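Local coordinates for putative Glycerophosphoryl diester phosphodiesterase (Silicibacter pomeroyi, PDB 3L12), which belongs to the glycerophosphoryl diester phosphodiesterase family, builds a TIM-barrel type fold and carries a magnesium ion in the model, at residues G25-M30 and V294-G299; V271-V276 and T288-I293. All coordinates share one frame; numbering follows the deposited sequence.

Contact 1. Residues G25-M30 and V294-G299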
ATOM      1  N   GLY A  25     -10.921   1.627  -3.174  1.00  8.61           N
ATOM      2  CA  GLY A  25      -9.566   2.102  -3.009  1.00  9.04           C
ATOM      3  C   GLY A  25      -8.649   0.938  -3.337  1.00  8.15           C
ATOM      4  O   GLY A  25      -8.425   0.591  -4.513  1.00  7.01           O
ATOM      5  N   ALA A  26      -8.090   0.285  -2.314  1.00  5.83           N
ATOM      6  CA  ALA A  26      -7.203  -0.876  -2.486  1.00  7.81           C
ATOM      7  C   ALA A  26      -7.400  -1.751  -1.251  1.00  7.71           C
ATOM      8  O   ALA A  26      -6.556  -1.794  -0.384  1.00  7.54           O
ATOM      9  CB  ALA A  26      -5.786  -0.484  -2.598  1.00  8.39           C
ATOM     10  N   ARG A  27      -8.555  -2.399  -1.179  1.00  8.89           N
ATOM     11  CA  ARG A  27      -8.923  -3.187  -0.022  1.00  7.43           C
ATOM     12  C   ARG A  27      -7.890  -4.254   0.357  1.00  8.01           C
ATOM     13  O   ARG A  27      -7.760  -4.631   1.512  1.00  8.29           O
ATOM     14  CB  ARG A  27     -10.301  -3.808  -0.270  1.00  8.33           C
ATOM     15  CG  ARG A  27     -10.783  -4.827   0.784  1.00  9.23           C
ATOM     16  CD  ARG A  27     -12.234  -5.235   0.624  1.00  8.88           C
ATOM     17  NE  ARG A  27     -12.504  -5.902  -0.663  1.00  8.69           N
ATOM     18  CZ  ARG A  27     -13.534  -6.654  -0.940  1.00  9.83           C
ATOM     19  NH1 ARG A  27     -14.488  -6.901  -0.037  1.00  8.73           N
ATOM     20  NH2 ARG A  27     -13.610  -7.246  -2.126  1.00  9.84           N
ATOM     21  N   GLY A  28      -7.158  -4.817  -0.594  1.00  6.81           N
ATOM     22  CA  GLY A  28      -6.082  -5.746  -0.201  1.00  8.73           C
ATOM     23  C   GLY A  28      -4.891  -5.156   0.531  1.00  9.75           C
ATOM     24  O   GLY A  28      -4.141  -5.906   1.144  1.00  9.62           O
ATOM     25  N   VAL A  29      -4.700  -3.823   0.481  1.00  7.91           N
ATOM     26  CA  VAL A  29      -3.563  -3.104   1.021  1.00  8.50           C
ATOM     27  C   VAL A  29      -3.892  -2.153   2.226  1.00  8.19           C
ATOM     28  O   VAL A  29      -3.147  -2.062   3.176  1.00  7.42           O
ATOM     29  CB  VAL A  29      -2.828  -2.277  -0.099  1.00  8.82           C
ATOM     30  CG1 VAL A  29      -1.503  -1.681   0.453  1.00  7.19           C
ATOM     31  CG2 VAL A  29      -2.626  -3.183  -1.375  1.00 10.00           C
HETATM   32  N   MSE A  30      -5.014  -1.453   2.127  1.00  9.74           N
HETATM   33  CA  MSE A  30      -5.461  -0.487   3.052  1.00  7.28           C
HETATM   34  C   MSE A  30      -6.926  -0.685   3.394  1.00  8.77           C
HETATM   35  O   MSE A  30      -7.651  -1.217   2.622  1.00  8.29           O
HETATM   36  CB  MSE A  30      -5.320   0.923   2.460  1.00  8.67           C
HETATM   37  CG  MSE A  30      -3.856   1.314   2.380  1.00  7.98           C
HETATM   38 SE   MSE A  30      -2.904   1.711   3.987  0.75  4.93          SE
HETATM   39  CE  MSE A  30      -3.554   3.532   4.226  1.00 12.14           C
ATOM     40  N   VAL A 294     -11.703  -4.214 -12.075  1.00  7.49           N
ATOM     41  CA  VAL A 294     -11.847  -3.739 -10.734  1.00  6.95           C
ATOM     42  C   VAL A 294     -11.196  -4.801  -9.866  1.00  6.66           C
ATOM     43  O   VAL A 294     -11.562  -5.985  -9.897  1.00  9.15           O
ATOM     44  CB  VAL A 294     -13.344  -3.572 -10.343  1.00  7.69           C
ATOM     45  CG1 VAL A 294     -13.495  -3.070  -8.921  1.00  9.89           C
ATOM     46  CG2 VAL A 294     -14.036  -2.623 -11.340  1.00  5.57           C
ATOM     47  N   THR A 295     -10.257  -4.342  -9.038  1.00  7.20           N
ATOM     48  CA  THR A 295      -9.416  -5.224  -8.225  1.00  6.89           C
ATOM     49  C   THR A 295      -9.141  -4.682  -6.795  1.00  6.25           C
ATOM     50  O   THR A 295      -8.960  -3.504  -6.569  1.00  7.25           O
ATOM     51  CB  THR A 295      -8.069  -5.518  -8.945  1.00  7.09           C
ATOM     52  OG1 THR A 295      -7.311  -6.521  -8.207  1.00  7.72           O
ATOM     53  CG2 THR A 295      -7.246  -4.192  -9.148  1.00  6.27           C
ATOM     54  N   ASP A 296      -9.048  -5.612  -5.837  1.00  7.13           N
ATOM     55  CA  ASP A 296      -8.574  -5.316  -4.501  1.00  8.00           C
ATOM     56  C   ASP A 296      -7.041  -5.150  -4.404  1.00  7.65           C
ATOM     57  O   ASP A 296      -6.513  -4.632  -3.392  1.00  8.30           O
ATOM     58  CB  ASP A 296      -8.993  -6.441  -3.529  1.00  8.24           C
ATOM     59  CG  ASP A 296     -10.508  -6.532  -3.358  1.00  8.13           C
ATOM     60  OD1 ASP A 296     -11.120  -5.493  -3.181  1.00  9.13           O
ATOM     61  OD2 ASP A 296     -11.061  -7.647  -3.364  1.00  8.53           O
ATOM     62  N   TYR A 297      -6.333  -5.560  -5.487  1.00  6.95           N
ATOM     63  CA  TYR A 297      -4.864  -5.591  -5.534  1.00  8.68           C
ATOM     64  C   TYR A 297      -4.368  -4.883  -6.789  1.00  9.84           C
ATOM     65  O   TYR A 297      -3.992  -5.531  -7.759  1.00  9.41           O
ATOM     66  CB  TYR A 297      -4.369  -7.038  -5.531  1.00  8.74           C
ATOM     67  CG  TYR A 297      -4.708  -7.774  -4.258  1.00  8.74           C
ATOM     68  CD1 TYR A 297      -3.860  -7.705  -3.147  1.00 10.41           C
ATOM     69  CD2 TYR A 297      -5.879  -8.513  -4.166  1.00 10.29           C
ATOM     70  CE1 TYR A 297      -4.175  -8.363  -1.943  1.00 12.26           C
ATOM     71  CE2 TYR A 297      -6.220  -9.139  -2.967  1.00 10.85           C
ATOM     72  CZ  TYR A 297      -5.387  -9.077  -1.892  1.00 12.15           C
ATOM     73  OH  TYR A 297      -5.673  -9.745  -0.687  1.00 15.04           O
ATOM     74  N   PRO A 298      -4.398  -3.555  -6.759  1.00  8.71           N
ATOM     75  CA  PRO A 298      -3.986  -2.828  -7.999  1.00  7.72           C
ATOM     76  C   PRO A 298      -2.543  -3.094  -8.411  1.00  7.45           C
ATOM     77  O   PRO A 298      -2.291  -3.231  -9.612  1.00  6.43           O
ATOM     78  CB  PRO A 298      -4.189  -1.346  -7.634  1.00  9.43           C
ATOM     79  CG  PRO A 298      -4.865  -1.309  -6.347  1.00 12.69           C
ATOM     80  CD  PRO A 298      -4.942  -2.657  -5.730  1.00  9.69           C
ATOM     81  N   GLY A 299      -1.590  -3.189  -7.476  1.00  7.10           N
ATOM     82  CA  GLY A 299      -0.214  -3.444  -7.887  1.00  6.89           C
ATOM     83  C   GLY A 299      -0.084  -4.779  -8.586  1.00  6.87           C
ATOM     84  O   GLY A 299       0.641  -4.887  -9.563  1.00  6.34           O
TER
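Arg27 meets Asp296 in a salt bridge in which the guanidinium offers its side rather than its end: NE reaches OD1 of Asp296 and NH2 reaches OD2, both at 2.9 Å. The two flat groups are turned 62° against each other. As a result NE comes down on OD1 from well above the carboxylate plane, whereas NH2 approaches OD2 on the syn side and close to that plane. CG of Arg27 stands anti to the backbone N (chi1 173°), and a bend at chi3 turns the guanidinium side-on to the acid. Each carboxylate oxygen has a second partner, His23 ND1 at OD1 and Asn277 ND2 at OD2, so this buried acid is gripped by four bonds. NH1 of Arg27 bonds to Tyr111 OH.

The backbones join where Gly28 N donates to Asp296 O over 2.9 Å. This ties the loop after strand 19-23, the first strand of the TIM-type barrel, to the turn between the last strand, 292-295, and helix 298-307, close to the barrel's closing seam. Thr295 OG1 shapes that turn by accepting from Tyr297 N at 3.0 Å, an ST turn, and Tyr297 is the helix N-cap residue.

Apolar contacts flank the polar ones. CA of Gly28 sits over a face of the Tyr297 ring, 4.1 Å from its centroid, in a CH-pi contact; with no side chain on Gly28, its CA comes within 3.7 Å of Tyr297 CE1. Ala26 CB rests against Pro298 CD at 3.9 Å, with Phe40 of helix 35-43 also packed on Ala26.

Contact 2. Residues V271-V276 and T288-I293; sequences VLTWTV and TGVDGI
Asp291 turns its CG anti to its own carbonyl carbon (chi1 -67°), which swings the carboxylate to the backbone of Val271, and Val271 holds CG1 anti to its N (chi1 -177°), where it meets CG1 of Val290. The two segments belong to a beta-alpha-beta unit of the TIM-type barrel: strand 270-273, helix 279-288 and strand 292-295, the strands parallel neighbours.

Val271 is held through both polar atoms of its backbone. Its N donates almost straight to OD1 of Asp291 at 2.8 Å, arriving on the anti side of the carboxylate but tilted 31° from its plane; its O accepts from Asp291 N at 2.9 Å and, weakly, from Gly292 N. His265 NE2 also bonds to OD1, and Gly13 N to OD2, so both oxygens of this buried acid have partners. Two residues on, Thr273 N donates to Gly292 O at 3.0 Å.

On the face of Leu272, CD2 lies over the backbone of Gly292, 3.6 Å from its N; Gly292, having no side chain, leaves that methyl room directly over its backbone. The other face carries Thr273 and Ile293; Met285 of helix 279-288 packs there on Thr273. Val290 adds its two methyls at the start of this layer, crossing Val271 and Thr273 at about a right angle. Past the strand, Val276 closes on Ile293, CB to CG2 at 3.7 Å.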
ATOM      1  N   VAL A 271     -17.117  -2.566 -20.860  1.00  8.65           N
ATOM      2  CA  VAL A 271     -17.249  -3.682 -19.973  1.00  9.41           C
ATOM      3  C   VAL A 271     -16.143  -3.622 -18.921  1.00 10.09           C
ATOM      4  O   VAL A 271     -14.947  -3.646 -19.266  1.00  9.69           O
ATOM      5  CB  VAL A 271     -17.189  -5.013 -20.722  1.00 10.03           C
ATOM      6  CG1 VAL A 271     -17.405  -6.181 -19.783  1.00 10.52           C
ATOM      7  CG2 VAL A 271     -18.220  -5.007 -21.896  1.00 10.65           C
ATOM      8  N   LEU A 272     -16.547  -3.499 -17.673  1.00  7.37           N
ATOM      9  CA  LEU A 272     -15.600  -3.481 -16.535  1.00  8.70           C
ATOM     10  C   LEU A 272     -15.964  -4.691 -15.700  1.00 10.36           C
ATOM     11  O   LEU A 272     -17.116  -4.810 -15.228  1.00 12.95           O
ATOM     12  CB  LEU A 272     -15.726  -2.217 -15.717  1.00 10.62           C
ATOM     13  CG  LEU A 272     -15.622  -0.859 -16.409  1.00 10.56           C
ATOM     14  CD1 LEU A 272     -15.693   0.186 -15.286  1.00 12.96           C
ATOM     15  CD2 LEU A 272     -14.327  -0.713 -17.200  1.00  8.38           C
ATOM     16  N   THR A 273     -15.026  -5.599 -15.487  1.00  7.93           N
ATOM     17  CA  THR A 273     -15.332  -6.762 -14.673  1.00  9.07           C
ATOM     18  C   THR A 273     -14.722  -6.619 -13.261  1.00  8.36           C
ATOM     19  O   THR A 273     -13.742  -5.853 -13.044  1.00 10.71           O
ATOM     20  CB  THR A 273     -14.922  -8.039 -15.386  1.00  9.42           C
ATOM     21  OG1 THR A 273     -15.500  -9.158 -14.685  1.00  9.95           O
ATOM     22  CG2 THR A 273     -13.387  -8.101 -15.522  1.00  6.28           C
ATOM     23  N   TRP A 274     -15.319  -7.334 -12.298  1.00 10.16           N
ATOM     24  CA  TRP A 274     -15.032  -7.189 -10.869  1.00  7.89           C
ATOM     25  C   TRP A 274     -15.286  -8.474 -10.124  1.00  8.48           C
ATOM     26  O   TRP A 274     -15.932  -9.363 -10.735  1.00  9.58           O
ATOM     27  CB  TRP A 274     -15.963  -6.105 -10.232  1.00  6.99           C
ATOM     28  CG  TRP A 274     -17.400  -6.469 -10.344  1.00  7.89           C
ATOM     29  CD1 TRP A 274     -18.206  -6.244 -11.411  1.00  8.21           C
ATOM     30  CD2 TRP A 274     -18.182  -7.176  -9.379  1.00  8.53           C
ATOM     31  NE1 TRP A 274     -19.443  -6.806 -11.190  1.00  9.45           N
ATOM     32  CE2 TRP A 274     -19.461  -7.383  -9.958  1.00  9.10           C
ATOM     33  CE3 TRP A 274     -17.923  -7.695  -8.099  1.00 11.32           C
ATOM     34  CZ2 TRP A 274     -20.488  -8.017  -9.277  1.00  9.07           C
ATOM     35  CZ3 TRP A 274     -18.957  -8.351  -7.438  1.00 10.76           C
ATOM     36  CH2 TRP A 274     -20.217  -8.503  -8.041  1.00 10.90           C
ATOM     37  N   THR A 275     -14.686  -8.731  -8.948  1.00  8.87           N
ATOM     38  CA  THR A 275     -13.557  -8.046  -8.317  1.00  9.36           C
ATOM     39  C   THR A 275     -12.450  -9.107  -8.529  1.00 10.04           C
ATOM     40  O   THR A 275     -12.539 -10.229  -8.016  1.00 10.32           O
ATOM     41  CB  THR A 275     -13.770  -7.737  -6.869  1.00 11.02           C
ATOM     42  OG1 THR A 275     -14.778  -6.723  -6.761  1.00 11.00           O
ATOM     43  CG2 THR A 275     -12.501  -7.264  -6.250  1.00  8.77           C
ATOM     44  N   VAL A 276     -11.457  -8.756  -9.335  1.00  9.06           N
ATOM     45  CA  VAL A 276     -10.547  -9.791  -9.868  1.00  9.04           C
ATOM     46  C   VAL A 276      -9.241  -9.676  -9.142  1.00  7.66           C
ATOM     47  O   VAL A 276      -8.511  -8.672  -9.291  1.00  7.42           O
ATOM     48  CB  VAL A 276     -10.411  -9.690 -11.430  1.00  7.99           C
ATOM     49  CG1 VAL A 276      -9.826 -10.961 -12.006  1.00  8.38           C
ATOM     50  CG2 VAL A 276     -11.764  -9.317 -12.180  1.00  8.11           C
ATOM     51  N   THR A 288      -9.915 -11.581 -22.289  0.60 10.98           N
ATOM     52  CA  THR A 288     -11.242 -11.537 -22.836  0.60 11.76           C
ATOM     53  C   THR A 288     -11.418 -10.227 -23.583  0.60 11.99           C
ATOM     54  O   THR A 288     -12.340 -10.081 -24.380  0.60 13.43           O
ATOM     55  CB  THR A 288     -12.327 -11.645 -21.767  0.60 12.55           C
ATOM     56  OG1 THR A 288     -12.266 -10.493 -20.928  0.60 13.06           O
ATOM     57  CG2 THR A 288     -12.142 -12.909 -20.947  0.60 12.10           C
ATOM     58  N   GLY A 289     -10.562  -9.248 -23.336  1.00 13.31           N
ATOM     59  CA  GLY A 289     -10.803  -7.979 -23.999  1.00 13.34           C
ATOM     60  C   GLY A 289     -11.673  -6.981 -23.208  1.00 12.72           C
ATOM     61  O   GLY A 289     -12.093  -6.007 -23.759  1.00 11.23           O
ATOM     62  N   VAL A 290     -11.907  -7.212 -21.916  1.00 11.83           N
ATOM     63  CA  VAL A 290     -12.654  -6.248 -21.115  1.00  9.79           C
ATOM     64  C   VAL A 290     -11.922  -4.921 -21.167  1.00  9.81           C
ATOM     65  O   VAL A 290     -10.664  -4.864 -21.337  1.00  8.15           O
ATOM     66  CB  VAL A 290     -12.858  -6.719 -19.634  1.00  9.75           C
ATOM     67  CG1 VAL A 290     -13.688  -8.004 -19.569  1.00 11.57           C
ATOM     68  CG2 VAL A 290     -11.497  -6.885 -18.897  1.00  9.82           C
ATOM     69  N   ASP A 291     -12.690  -3.861 -21.003  1.00  8.42           N
ATOM     70  CA  ASP A 291     -12.137  -2.518 -20.992  1.00  8.07           C
ATOM     71  C   ASP A 291     -11.366  -2.261 -19.709  1.00  7.60           C
ATOM     72  O   ASP A 291     -10.369  -1.528 -19.741  1.00  7.85           O
ATOM     73  CB  ASP A 291     -13.241  -1.497 -21.104  1.00  6.88           C
ATOM     74  CG  ASP A 291     -13.918  -1.555 -22.441  1.00  8.75           C
ATOM     75  OD1 ASP A 291     -14.925  -2.293 -22.552  1.00  9.95           O
ATOM     76  OD2 ASP A 291     -13.411  -0.927 -23.358  1.00 11.66           O
ATOM     77  N   GLY A 292     -11.790  -2.879 -18.623  1.00  8.84           N
ATOM     78  CA  GLY A 292     -11.143  -2.632 -17.333  1.00  8.97           C
ATOM     79  C   GLY A 292     -11.446  -3.701 -16.313  1.00  8.08           C
ATOM     80  O   GLY A 292     -12.393  -4.466 -16.472  1.00  7.30           O
ATOM     81  N   ILE A 293     -10.582  -3.724 -15.294  1.00  8.03           N
ATOM     82  CA  ILE A 293     -10.624  -4.661 -14.185  1.00  7.00           C
ATOM     83  C   ILE A 293     -10.651  -3.950 -12.856  1.00  6.87           C
ATOM     84  O   ILE A 293      -9.776  -3.087 -12.584  1.00  7.76           O
ATOM     85  CB  ILE A 293      -9.369  -5.556 -14.221  1.00  7.88           C
ATOM     86  CG1 ILE A 293      -9.378  -6.403 -15.460  1.00  8.64           C
ATOM     87  CG2 ILE A 293      -9.296  -6.487 -13.003  1.00  7.63           C
ATOM     88  CD1 ILE A 293      -8.021  -7.154 -15.698  1.00  8.88           C
TER

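In the fold
Contact 2 is nested along the chain inside the long loop that contact 1 closes, and their centres lie 15 Å apart. Both use strand 292-295: its beginning pairs with strand 270-273 in contact 2, and its end leads into the turn that contact 1 ties to the loop after strand 19-23. Because 292-295 lies between 270-273 and 19-23 in the sheet, the two contacts together help join the end of the barrel to its beginning. They touch directly: Thr295 OG1 is 2.7 Å from Val276 O, a probable hydrogen bond, and Thr275 packs on Asp296. The Arg27 side chain is about 8 Å from the magnesium ion, that of Leu272 about 11 Å.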